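Local coordinates for uncharacterized conserved protein YndB, AHSA1/START domain (Micromonospora chersina, PDB 6V04) that is of unknown function but carries START/Bet v1-like folds and is thought to take part in dynemicin biosynthesis, possibly as a cyclase or aromatase, at residues 79-84 / 88-93. Numbering follows the deposited sequence.
Sequences FRWSFL and PECQVG
Val92 divides its branches between two aromatic rings of the facing strand, a small but instructive case of one aliphatic side chain serving two neighbours. Its CB stands over one face of the Phe79 ring, 3.9 Å from the centroid, while CG1 presses on Phe79 CZ at 3.4 Å. The other branch, CG2, sits above the five-membered ring of Trp81, 3.8 Å from its centroid and 17° off the normal, a clear CH-pi contact. Both aromatic residues place CG between the backbone N and the carbonyl carbon, which turns the rings back toward the neighbouring strand; Phe79 CE2 shares the face of Trp81 that Val92 CG2 occupies. Cys90 meets the same indole, its CB against CD1 and its SG at the edge of the five-membered ring, a long sulfur-aromatic contact 5.2 Å from the centroid. Strands 76-83 and 90-98 form a beta hairpin within the antiparallel sheet of a START/Bet v1-like domain. Its ladder pairs Phe79 with Val92 and Trp81 with Cys90 through two backbone bonds each, Arg80 and Gln91 forming the non-hydrogen-bonded pair between them. Toward the turn, direct pairing gives way to a water that accepts from Phe83 N and donates to Pro88 O. The reverse face is polar. Extended from a CG anti to its backbone N (chi1 -176°), Glu89 reaches diagonally to Arg80, where OE2 lies 2.9 Å from NH1 in a salt bridge. This oxygen is near the guanidinium plane, yet NH1 approaches from above the carboxylate, the two planes being 76° apart. Gln91 runs alongside the arginine, its OE1 3.6 Å from Arg80 CD, and Asp69 on strand 63-72 takes NE in a second salt bridge, so two carboxylates share the guanidinium.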
# COMPACT_ATOMS: atom_id res chain seq x y z
N PHE A 79 -9.97 -13.25 5.84
CA PHE A 79 -9.02 -13.42 4.75
C PHE A 79 -7.64 -12.93 5.17
O PHE A 79 -7.47 -12.27 6.20
CB PHE A 79 -9.50 -12.70 3.47
CG PHE A 79 -9.83 -11.23 3.66
CD1 PHE A 79 -11.10 -10.84 4.06
CD2 PHE A 79 -8.90 -10.25 3.38
CE1 PHE A 79 -11.41 -9.49 4.21
CE2 PHE A 79 -9.21 -8.91 3.53
CZ PHE A 79 -10.46 -8.53 3.94
N ARG A 80 -6.66 -13.31 4.37
CA ARG A 80 -5.27 -12.90 4.54
C ARG A 80 -4.85 -12.13 3.29
O ARG A 80 -5.30 -12.43 2.19
CB ARG A 80 -4.38 -14.12 4.74
CG ARG A 80 -4.62 -14.81 6.07
CD ARG A 80 -4.06 -16.20 6.08
NE ARG A 80 -4.85 -17.12 5.27
CZ ARG A 80 -4.45 -17.71 4.14
NH1 ARG A 80 -3.23 -17.49 3.66
NH2 ARG A 80 -5.27 -18.54 3.52
N TRP A 81 -4.00 -11.13 3.46
CA TRP A 81 -3.56 -10.43 2.26
C TRP A 81 -2.14 -9.91 2.41
O TRP A 81 -1.57 -9.85 3.50
CB TRP A 81 -4.56 -9.33 1.88
CG TRP A 81 -4.65 -8.07 2.71
CD1 TRP A 81 -3.84 -7.65 3.71
CD2 TRP A 81 -5.65 -7.06 2.54
NE1 TRP A 81 -4.28 -6.44 4.19
CE2 TRP A 81 -5.38 -6.05 3.48
CE3 TRP A 81 -6.73 -6.91 1.66
CZ2 TRP A 81 -6.17 -4.90 3.57
CZ3 TRP A 81 -7.51 -5.77 1.76
CH2 TRP A 81 -7.22 -4.78 2.70
N SER A 82 -1.57 -9.52 1.25
CA SER A 82 -0.19 -9.09 1.12
C SER A 82 -0.16 -7.84 0.26
O SER A 82 -0.54 -7.90 -0.92
CB SER A 82 0.66 -10.19 0.49
OG SER A 82 1.96 -9.72 0.16
N PHE A 83 0.28 -6.72 0.84
CA PHE A 83 0.28 -5.46 0.10
C PHE A 83 1.31 -5.48 -1.01
O PHE A 83 2.48 -5.80 -0.80
CB PHE A 83 0.54 -4.29 1.04
CG PHE A 83 0.36 -2.94 0.41
CD1 PHE A 83 -0.78 -2.63 -0.29
CD2 PHE A 83 1.33 -1.97 0.58
CE1 PHE A 83 -0.94 -1.38 -0.86
CE2 PHE A 83 1.17 -0.72 -0.00
CZ PHE A 83 0.04 -0.43 -0.68
N LEU A 84 0.86 -5.11 -2.21
CA LEU A 84 1.68 -5.10 -3.42
C LEU A 84 2.22 -6.49 -3.75
O LEU A 84 3.16 -6.62 -4.55
CB LEU A 84 2.83 -4.09 -3.32
CG LEU A 84 2.43 -2.67 -2.95
CD1 LEU A 84 3.70 -1.84 -2.73
CD2 LEU A 84 1.55 -2.05 -4.00
N PRO A 88 4.24 -8.41 4.21
CA PRO A 88 3.97 -9.54 5.10
C PRO A 88 2.48 -9.85 5.15
O PRO A 88 1.64 -8.97 5.00
CB PRO A 88 4.50 -9.07 6.46
CG PRO A 88 4.43 -7.58 6.38
CD PRO A 88 4.72 -7.23 4.94
N GLU A 89 2.17 -11.13 5.39
CA GLU A 89 0.77 -11.55 5.41
C GLU A 89 0.06 -10.98 6.63
O GLU A 89 0.51 -11.18 7.78
CB GLU A 89 0.68 -13.07 5.40
CG GLU A 89 -0.75 -13.59 5.34
CD GLU A 89 -0.82 -15.09 5.24
OE1 GLU A 89 -0.60 -15.77 6.26
OE2 GLU A 89 -1.08 -15.58 4.12
N CYS A 90 -1.06 -10.32 6.39
CA CYS A 90 -1.93 -9.78 7.43
C CYS A 90 -3.20 -10.61 7.51
O CYS A 90 -3.72 -11.05 6.48
CB CYS A 90 -2.31 -8.33 7.14
SG CYS A 90 -0.91 -7.28 6.88
N GLN A 91 -3.66 -10.84 8.73
CA GLN A 91 -4.94 -11.48 8.99
C GLN A 91 -6.00 -10.40 9.11
O GLN A 91 -5.92 -9.56 10.02
CB GLN A 91 -4.87 -12.28 10.29
CG GLN A 91 -4.23 -13.65 10.16
CD GLN A 91 -5.19 -14.79 9.79
OE1 GLN A 91 -4.74 -15.92 9.57
NE2 GLN A 91 -6.49 -14.51 9.70
N VAL A 92 -6.99 -10.42 8.22
CA VAL A 92 -8.01 -9.38 8.16
C VAL A 92 -9.38 -10.00 8.41
O VAL A 92 -9.68 -11.08 7.90
CB VAL A 92 -7.98 -8.61 6.82
CG1 VAL A 92 -8.99 -7.47 6.81
CG2 VAL A 92 -6.57 -8.06 6.55
N GLY A 93 -10.19 -9.33 9.22
CA GLY A 93 -11.57 -9.75 9.41
C GLY A 93 -12.53 -8.59 9.26
O GLY A 93 -12.26 -7.50 9.77
O HOH W 1 1.23 -6.76 3.49